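Local coordinates for protein ubiquitin-conjugating enzyme (PDB 2H2Y) that probably works as an E2 ubiquitin-conjugating enzyme that carries activated ubiquitin for transfer to substrate proteins, and is represented here by its catalytic UBC domain, at residues S5-V8 and E9-I12; K15-L18 and G19-N22; A21-R24 and I25-L29; D112-P115 and S116-I119. All coordinates share one frame; numbering follows the deposited sequence.

Contact 1. Residues S5-V8 and E9-I12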
loop_
_atom_site.group_PDB
_atom_site.type_symbol
_atom_site.label_atom_id
_atom_site.label_comp_id
_atom_site.label_asym_id
_atom_site.label_seq_id
_atom_site.Cartn_x
_atom_site.Cartn_y
_atom_site.Cartn_z
ATOM N N SER A 5 -0.787 14.630 -2.073
ATOM C CA SER A 5 -1.746 13.875 -1.263
ATOM C C SER A 5 -2.580 14.559 -0.173
ATOM O O SER A 5 -3.468 13.921 0.391
ATOM C CB SER A 5 -1.077 12.617 -0.675
ATOM O OG SER A 5 -1.199 11.513 -1.564
ATOM N N ARG A 6 -2.349 15.830 0.131
ATOM C CA ARG A 6 -3.175 16.464 1.166
ATOM C C ARG A 6 -3.205 15.546 2.400
ATOM O O ARG A 6 -2.244 14.825 2.646
ATOM C CB ARG A 6 -4.597 16.678 0.626
ATOM C CG ARG A 6 -5.545 17.445 1.541
ATOM C CD ARG A 6 -5.092 18.873 1.772
ATOM N NH1 ARG A 6 -6.867 21.501 3.616
ATOM N NH2 ARG A 6 -4.924 21.620 2.404
ATOM N N THR A 7 -4.293 15.556 3.163
ATOM C CA THR A 7 -4.389 14.717 4.356
ATOM C C THR A 7 -5.768 14.805 5.005
ATOM O O THR A 7 -6.155 15.864 5.493
ATOM C CB THR A 7 -3.357 15.137 5.411
ATOM O OG1 THR A 7 -2.034 14.985 4.887
ATOM C CG2 THR A 7 -3.499 14.278 6.653
ATOM N N VAL A 8 -6.496 13.692 5.037
ATOM C CA VAL A 8 -7.840 13.662 5.622
ATOM C C VAL A 8 -7.867 13.805 7.153
ATOM O O VAL A 8 -8.431 14.759 7.690
ATOM C CB VAL A 8 -8.585 12.359 5.208
ATOM C CG1 VAL A 8 -7.763 11.133 5.601
ATOM C CG2 VAL A 8 -9.976 12.317 5.842
ATOM N N GLU A 9 -7.278 12.842 7.849
ATOM C CA GLU A 9 -7.215 12.871 9.306
ATOM C C GLU A 9 -5.804 12.442 9.707
ATOM O O GLU A 9 -5.177 11.585 9.062
ATOM C CB GLU A 9 -8.261 11.940 9.915
ATOM C CG GLU A 9 -8.090 10.494 9.521
ATOM C CD GLU A 9 -9.341 9.692 9.768
ATOM O OE1 GLU A 9 -10.436 10.215 9.473
ATOM O OE2 GLU A 9 -9.236 8.544 10.242
ATOM N N LYS A 10 -5.319 13.038 10.790
ATOM C CA LYS A 10 -3.969 12.785 11.244
ATOM C C LYS A 10 -3.711 11.869 12.438
ATOM O O LYS A 10 -4.190 12.094 13.555
ATOM C CB LYS A 10 -3.278 14.125 11.497
ATOM C CG LYS A 10 -3.263 15.055 10.295
ATOM C CD LYS A 10 -4.619 15.684 10.033
ATOM C CE LYS A 10 -4.554 16.615 8.837
ATOM N NZ LYS A 10 -3.433 17.589 8.966
ATOM N N HIS A 11 -2.943 10.823 12.158
ATOM C CA HIS A 11 -2.479 9.875 13.153
ATOM C C HIS A 11 -1.044 10.380 13.231
ATOM O O HIS A 11 -0.224 9.898 14.008
ATOM C CB HIS A 11 -2.470 8.446 12.610
ATOM C CG HIS A 11 -3.778 7.732 12.727
ATOM N ND1 HIS A 11 -4.856 8.007 11.914
ATOM C CD2 HIS A 11 -4.169 6.722 13.542
ATOM C CE1 HIS A 11 -5.853 7.195 12.220
ATOM N NE2 HIS A 11 -5.461 6.405 13.203
ATOM N N ILE A 12 -0.764 11.356 12.370
ATOM C CA ILE A 12 0.535 12.003 12.278
ATOM C C ILE A 12 0.756 12.782 13.561
ATOM O O ILE A 12 1.885 12.940 14.020
ATOM C CB ILE A 12 0.574 13.010 11.122
ATOM C CG1 ILE A 12 0.064 12.360 9.839
ATOM C CG2 ILE A 12 1.988 13.525 10.937
ATOM C CD1 ILE A 12 -0.015 13.319 8.678
#

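Contact 2. Residues K15-L18 and G19-N22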
loop_
_atom_site.group_PDB
_atom_site.type_symbol
_atom_site.label_atom_id
_atom_site.label_comp_id
_atom_site.label_asym_id
_atom_site.label_seq_id
_atom_site.Cartn_x
_atom_site.Cartn_y
_atom_site.Cartn_z
ATOM N N LYS A 15 1.652 11.090 19.330
ATOM C CA LYS A 15 3.052 10.791 19.581
ATOM C C LYS A 15 3.206 9.308 19.898
ATOM O O LYS A 15 2.673 8.822 20.898
ATOM C CB LYS A 15 3.570 11.633 20.752
ATOM C CG LYS A 15 5.066 11.489 20.989
ATOM C CD LYS A 15 5.571 12.396 22.101
ATOM C CE LYS A 15 7.083 12.245 22.272
ATOM N NZ LYS A 15 7.634 13.083 23.380
ATOM N N TYR A 16 3.924 8.590 19.039
ATOM C CA TYR A 16 4.143 7.162 19.243
ATOM C C TYR A 16 5.511 6.883 19.852
ATOM O O TYR A 16 6.531 7.440 19.429
ATOM C CB TYR A 16 4.004 6.386 17.924
ATOM C CG TYR A 16 2.588 6.286 17.398
ATOM C CD1 TYR A 16 2.231 6.882 16.191
ATOM C CD2 TYR A 16 1.600 5.611 18.117
ATOM C CE1 TYR A 16 0.927 6.814 15.713
ATOM C CE2 TYR A 16 0.290 5.537 17.651
ATOM C CZ TYR A 16 -0.042 6.144 16.448
ATOM O OH TYR A 16 -1.341 6.111 15.989
ATOM N N ASN A 17 5.512 6.008 20.851
ATOM C CA ASN A 17 6.729 5.616 21.546
ATOM C C ASN A 17 7.892 5.472 20.565
ATOM O O ASN A 17 7.799 4.733 19.587
ATOM C CB ASN A 17 6.490 4.299 22.285
ATOM C CG ASN A 17 6.863 4.384 23.744
ATOM O OD1 ASN A 17 6.540 3.495 24.538
ATOM N ND2 ASN A 17 7.555 5.461 24.110
ATOM N N LEU A 18 8.983 6.176 20.845
ATOM C CA LEU A 18 10.167 6.172 19.987
ATOM C C LEU A 18 10.864 4.817 19.786
ATOM O O LEU A 18 12.076 4.763 19.559
ATOM C CB LEU A 18 11.161 7.215 20.517
ATOM C CG LEU A 18 10.612 8.656 20.560
ATOM C CD1 LEU A 18 11.368 9.481 21.594
ATOM C CD2 LEU A 18 10.697 9.297 19.175
ATOM N N GLY A 19 10.090 3.733 19.846
ATOM C CA GLY A 19 10.641 2.402 19.655
ATOM C C GLY A 19 9.614 1.339 19.266
ATOM O O GLY A 19 9.973 0.184 19.009
ATOM N N ASN A 20 8.341 1.727 19.209
ATOM C CA ASN A 20 7.259 0.806 18.868
ATOM C C ASN A 20 6.957 0.668 17.390
ATOM O O ASN A 20 7.393 1.483 16.579
ATOM C CB ASN A 20 5.989 1.220 19.593
ATOM C CG ASN A 20 6.059 0.932 21.066
ATOM O OD1 ASN A 20 5.180 1.325 21.836
ATOM N ND2 ASN A 20 7.112 0.227 21.475
ATOM N N ALA A 21 6.191 -0.371 17.059
ATOM C CA ALA A 21 5.800 -0.662 15.680
ATOM C C ALA A 21 5.010 0.487 15.059
ATOM O O ALA A 21 5.173 0.792 13.875
ATOM C CB ALA A 21 4.977 -1.951 15.627
ATOM N N ASN A 22 4.154 1.117 15.861
ATOM C CA ASN A 22 3.357 2.235 15.378
ATOM C C ASN A 22 4.254 3.372 14.904
ATOM O O ASN A 22 3.972 4.014 13.893
ATOM C CB ASN A 22 2.413 2.720 16.476
ATOM C CG ASN A 22 1.141 1.887 16.557
ATOM O OD1 ASN A 22 0.377 1.976 17.524
ATOM N ND2 ASN A 22 0.902 1.082 15.530
HETATM O O HOH W 1 7.502 1.178 24.510
#

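Contact 3. Residues A21-R24 and I25-L29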
loop_
_atom_site.group_PDB
_atom_site.type_symbol
_atom_site.label_atom_id
_atom_site.label_comp_id
_atom_site.label_asym_id
_atom_site.label_seq_id
_atom_site.Cartn_x
_atom_site.Cartn_y
_atom_site.Cartn_z
ATOM N N ALA A 21 6.191 -0.371 17.059
ATOM C CA ALA A 21 5.800 -0.662 15.680
ATOM C C ALA A 21 5.010 0.487 15.059
ATOM O O ALA A 21 5.173 0.792 13.875
ATOM C CB ALA A 21 4.977 -1.951 15.627
ATOM N N ASN A 22 4.154 1.117 15.861
ATOM C CA ASN A 22 3.357 2.235 15.378
ATOM C C ASN A 22 4.254 3.372 14.904
ATOM O O ASN A 22 3.972 4.014 13.893
ATOM C CB ASN A 22 2.413 2.720 16.476
ATOM C CG ASN A 22 1.141 1.887 16.557
ATOM O OD1 ASN A 22 0.377 1.976 17.524
ATOM N ND2 ASN A 22 0.902 1.082 15.530
ATOM N N TYR A 23 5.342 3.607 15.631
ATOM C CA TYR A 23 6.290 4.652 15.275
ATOM C C TYR A 23 6.710 4.490 13.820
ATOM O O TYR A 23 6.520 5.391 13.004
ATOM C CB TYR A 23 7.509 4.579 16.192
ATOM C CG TYR A 23 8.618 5.557 15.846
ATOM C CD1 TYR A 23 9.502 5.298 14.798
ATOM C CD2 TYR A 23 8.789 6.738 16.576
ATOM C CE1 TYR A 23 10.527 6.177 14.483
ATOM C CE2 TYR A 23 9.815 7.630 16.270
ATOM C CZ TYR A 23 10.678 7.341 15.221
ATOM O OH TYR A 23 11.690 8.218 14.897
ATOM N N ARG A 24 7.281 3.337 13.497
ATOM C CA ARG A 24 7.708 3.061 12.134
ATOM C C ARG A 24 6.540 3.189 11.150
ATOM O O ARG A 24 6.707 3.698 10.046
ATOM C CB ARG A 24 8.313 1.660 12.055
ATOM C CG ARG A 24 8.592 1.168 10.652
ATOM C CD ARG A 24 9.362 2.190 9.856
ATOM N NE ARG A 24 9.663 1.689 8.522
ATOM C CZ ARG A 24 10.490 0.679 8.279
ATOM N NH1 ARG A 24 11.097 0.062 9.285
ATOM N NH2 ARG A 24 10.712 0.294 7.029
ATOM N N ILE A 25 5.359 2.726 11.551
ATOM C CA ILE A 25 4.188 2.814 10.691
ATOM C C ILE A 25 3.868 4.277 10.424
ATOM O O ILE A 25 3.594 4.673 9.289
ATOM C CB ILE A 25 2.966 2.110 11.339
ATOM C CG1 ILE A 25 3.116 0.598 11.191
ATOM C CG2 ILE A 25 1.664 2.556 10.679
ATOM C CD1 ILE A 25 2.126 -0.187 12.003
ATOM N N GLN A 26 3.902 5.085 11.473
ATOM C CA GLN A 26 3.628 6.507 11.322
ATOM C C GLN A 26 4.657 7.134 10.391
ATOM O O GLN A 26 4.318 7.948 9.534
ATOM C CB GLN A 26 3.666 7.198 12.680
ATOM C CG GLN A 26 3.710 8.705 12.600
ATOM C CD GLN A 26 3.624 9.334 13.961
ATOM O OE1 GLN A 26 2.542 9.622 14.450
ATOM N NE2 GLN A 26 4.771 9.526 14.597
ATOM N N LYS A 27 5.918 6.743 10.551
ATOM C CA LYS A 27 6.963 7.287 9.700
ATOM C C LYS A 27 6.665 6.903 8.257
ATOM O O LYS A 27 6.867 7.701 7.339
ATOM C CB LYS A 27 8.333 6.764 10.129
ATOM C CG LYS A 27 9.484 7.661 9.689
ATOM C CD LYS A 27 10.721 7.463 10.554
ATOM C CE LYS A 27 11.478 6.203 10.185
ATOM N NZ LYS A 27 12.035 6.306 8.805
ATOM N N GLU A 28 6.160 5.686 8.063
ATOM C CA GLU A 28 5.815 5.200 6.729
ATOM C C GLU A 28 4.625 5.940 6.133
ATOM O O GLU A 28 4.555 6.126 4.914
ATOM C CB GLU A 28 5.517 3.706 6.772
ATOM C CG GLU A 28 6.741 2.858 7.033
ATOM C CD GLU A 28 7.666 2.777 5.836
ATOM O OE1 GLU A 28 8.808 2.299 6.006
ATOM O OE2 GLU A 28 7.251 3.179 4.729
ATOM N N LEU A 29 3.689 6.357 6.984
ATOM C CA LEU A 29 2.518 7.088 6.511
ATOM C C LEU A 29 2.953 8.439 5.941
ATOM O O LEU A 29 2.607 8.779 4.802
ATOM C CB LEU A 29 1.515 7.301 7.651
ATOM C CG LEU A 29 0.253 8.119 7.323
ATOM C CD1 LEU A 29 -0.594 7.410 6.276
ATOM C CD2 LEU A 29 -0.553 8.321 8.593
#

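Contact 4. Residues D112-P115 and S116-I119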
loop_
_atom_site.group_PDB
_atom_site.type_symbol
_atom_site.label_atom_id
_atom_site.label_comp_id
_atom_site.label_asym_id
_atom_site.label_seq_id
_atom_site.Cartn_x
_atom_site.Cartn_y
_atom_site.Cartn_z
ATOM N N ASP A 112 10.977 -12.228 -0.295
ATOM C CA ASP A 112 12.031 -11.273 -0.636
ATOM C C ASP A 112 11.923 -10.009 0.200
ATOM O O ASP A 112 12.713 -9.080 0.046
ATOM C CB ASP A 112 11.972 -10.887 -2.110
ATOM C CG ASP A 112 12.782 -11.814 -2.983
ATOM O OD1 ASP A 112 13.859 -12.258 -2.525
ATOM O OD2 ASP A 112 12.351 -12.081 -4.129
ATOM N N TYR A 113 10.938 -9.980 1.086
ATOM C CA TYR A 113 10.717 -8.825 1.933
ATOM C C TYR A 113 11.759 -8.708 3.017
ATOM O O TYR A 113 12.230 -9.711 3.544
ATOM C CB TYR A 113 9.350 -8.911 2.607
ATOM C CG TYR A 113 9.133 -7.843 3.652
ATOM C CD1 TYR A 113 8.691 -6.570 3.302
ATOM C CD2 TYR A 113 9.385 -8.105 4.995
ATOM C CE1 TYR A 113 8.501 -5.584 4.271
ATOM C CE2 TYR A 113 9.203 -7.125 5.966
ATOM C CZ TYR A 113 8.762 -5.873 5.599
ATOM O OH TYR A 113 8.592 -4.912 6.567
ATOM N N ASN A 114 12.105 -7.467 3.343
ATOM C CA ASN A 114 13.047 -7.170 4.415
ATOM C C ASN A 114 12.566 -5.865 5.059
ATOM O O ASN A 114 12.118 -4.946 4.368
ATOM C CB ASN A 114 14.482 -7.028 3.888
ATOM C CG ASN A 114 14.664 -5.817 3.018
ATOM O OD1 ASN A 114 14.281 -5.814 1.847
ATOM N ND2 ASN A 114 15.239 -4.766 3.587
ATOM N N PRO A 115 12.659 -5.770 6.394
ATOM C CA PRO A 115 12.240 -4.609 7.183
ATOM C C PRO A 115 12.391 -3.226 6.543
ATOM O O PRO A 115 11.562 -2.352 6.764
ATOM C CB PRO A 115 13.075 -4.749 8.453
ATOM C CG PRO A 115 13.160 -6.221 8.623
ATOM C CD PRO A 115 13.468 -6.685 7.223
ATOM N N SER A 116 13.434 -3.021 5.749
ATOM C CA SER A 116 13.656 -1.711 5.150
ATOM C C SER A 116 12.756 -1.315 3.979
ATOM O O SER A 116 12.771 -0.164 3.555
ATOM C CB SER A 116 15.113 -1.579 4.709
ATOM O OG SER A 116 15.330 -2.261 3.488
ATOM N N LEU A 117 11.991 -2.246 3.428
ATOM C CA LEU A 117 11.126 -1.878 2.315
ATOM C C LEU A 117 10.146 -0.801 2.761
ATOM O O LEU A 117 9.674 -0.804 3.899
ATOM C CB LEU A 117 10.372 -3.103 1.791
ATOM C CG LEU A 117 10.992 -3.871 0.617
ATOM C CD1 LEU A 117 12.505 -3.703 0.590
ATOM C CD2 LEU A 117 10.606 -5.338 0.730
ATOM N N SER A 118 9.866 0.133 1.863
ATOM C CA SER A 118 8.935 1.219 2.150
ATOM C C SER A 118 7.555 0.869 1.602
ATOM O O SER A 118 7.436 0.332 0.494
ATOM C CB SER A 118 9.409 2.524 1.498
ATOM O OG SER A 118 9.023 2.620 0.131
ATOM N N ILE A 119 6.510 1.175 2.367
ATOM C CA ILE A 119 5.154 0.878 1.919
ATOM C C ILE A 119 4.883 1.535 0.570
ATOM O O ILE A 119 4.370 0.891 -0.348
ATOM C CB ILE A 119 4.104 1.351 2.935
ATOM C CG1 ILE A 119 4.402 0.747 4.309
ATOM C CG2 ILE A 119 2.727 0.923 2.485
ATOM C CD1 ILE A 119 4.525 -0.777 4.314
#

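Contact 1. Residues S5-V8 and E9-I12
The backbone turns at Val8 (psi -63°) between the more extended Thr7 and Glu9, which brings Lys10 back beside Thr7; no hydrogen bond joins the two segments. The meeting is made by one methyl group. Thr7 CG2 lies 3.4 Å from Lys10 CE, with Lys10 CG and CD close behind, which means that the methylene chain of the lysine is draped over the threonine methyl. A bend in the lysine produces this: chi2 near 75° folds the chain back from CG. The two side chains cross at about a right angle. This is the N-terminal arm that leads into helix 21-34, the first helix of the UBC fold, and it runs along the surface between that helix and strand 40-44. Thr7 and Ile12 both rest on Leu33 of the helix, while Val8 touches Asp43 of the strand. Ile12 supplies the other neighbour of the threonine methyl: Ile12 CD1 lies 4.1 Å from Thr7 CG2. Val8 and Glu9 instead lie side by side and point the same way, with Val8 CG1 4.0 Å from Glu9 CG. The carboxylate of Glu9 continues beyond the valine, and the Glu9 side chain also touches Pro46.

Contact 2. Residues K15-L18 and G19-N22
The Tyr16 ring is set against Asn22 CB in the first turn of helix 21-34, the N-terminal helix of the UBC fold, because the chain doubles back just before the helix begins. With chi1 at -71°, Tyr16 CB swings the ring away from its own carbonyl carbon and over the helix start. CG then comes 3.7 Å from Asn22 CB, and CD2 approaches the same carbon to 3.4 Å. CE2 still touches it, whereas CD1, on the other branch, faces the backbone O of Asn22 at 4.1 Å. This is a CH-pi contact: Asn22 CB stands over one ring face, 22° off the normal and shifted toward the rim. CE1 lies against the backbone O of His11, and past CZ the hydroxyl leaves the helix start behind; Ile49 and Gln26 also touch this side chain. Between the tyrosine and the helix the chain makes a turn, closed by a nearly straight bond (172°) from Asn20 N to Asn17 O, 3.1 Å long, with the donor above the carbonyl plane. Asn20 sits at the N-cap position, yet its side chain makes no capping bond. It leans back on Asn17, OD1 lying 3.3 Å from Asn17 CB, and the two amides stand at right angles. One water bridges them, donating to Asn17 OD1 (2.5 Å) and accepting from Asn20 ND2 (3.2 Å).

Contact 3. Residues A21-R24 and I25-L29
The guanidinium of Arg24 is met at its edge by the carboxylate of Glu28, and the two planes are turned 33° apart. Two arginine nitrogens, NE and NH2, go to a single oxygen. Arg24 NE reaches Glu28 OE1 at 2.7 Å on the anti lone pair, and Arg24 NH2 reaches the same OE1 at 2.9 Å, nearly in line with its C-O bond. OE1 lies almost in the guanidinium plane, and this side-on grip fixes the group's rotation. A bend at chi2 (50°) brings the arginine chain round toward the next turn of the helix. The second oxygen, Glu28 OE2, takes a hydrogen bond from Ile119 N, and Arg24 NH2 also donates to Pro115 O, so the ion pair ties the helix to the loop at Pro115 and to the first residue of helix 119-130. Away from the pair, the Tyr23 ring is approached obliquely by the lysine chain, with CE1 4.1 Å from Lys27 CD. Ile25 packs inward on Trp52 of the sheet. Beneath the side chains, Lys27 N bonds to Tyr23 O at 2.9 Å, and Glu28 N likewise to Arg24 O. These are the i to i+4 bonds of an alpha-helix, the first of the UBC fold, stapled by an i to i+4 salt bridge.

Contact 4. Residues D112-P115 and S116-I119
Tyr113 and Leu117 form the close-packed side of this contact, their side chains sliding past each other in opposite directions. Leu117 CD2 lies 3.4 Å from Tyr113 CD1, approaching the ring obliquely, and Leu117 CB follows at 4.0 Å from Tyr113 CE1. Chi1 of 172° carries the tyrosine ring alongside the leucine, where its hydroxyl goes on to hydrogen-bond Pro80 O. Leu117 touches Val108 as well. What brings the two together is a type I beta turn from Asn114 to Leu117, closed by Leu117 N on Asn114 O at 2.9 Å and 177°. Ser116 and Asp112 make the loose side, both exposed to solvent, the Asp112 carboxylate leading away from the turn. Pro115 at the corner is partly exposed, but Arg24 holds its O. In E2 enzymes the long connection from the last strand of the sheet to the next helix carries the catalytic cysteine, and this turn is its closing part, ending at the N-cap of helix 119-130, where Ser118 OG accepts from Gly121 N. Within these segments one backbone bond and one apolar contact close the bend; with Glu28 OE2 also taking Ile119 N, much of its polar hold comes from helix 21-34.

In the fold
Contacts 1, 2 and 3 follow one another along the N-terminal part of the chain, and contact 4 comes far later, just ahead of helix 119-130. Contacts 2 and 3 share Ala21 and Asn22 on helix 21-34, with centres 7 Å apart; contact 1 lies alongside the same helix, 13 Å from contact 3 between centres, and touches it through Ile12 and Leu29 and contact 2 through His11 and Tyr16. Contact 4 is also 13 Å from contact 3 and meets it directly, but stays about 12 Å from contact 1 at the nearest atoms. Contact 3 is therefore the hub, joining the N-terminal arm and first helix of the UBC domain to the loop that leads into helix 119-130.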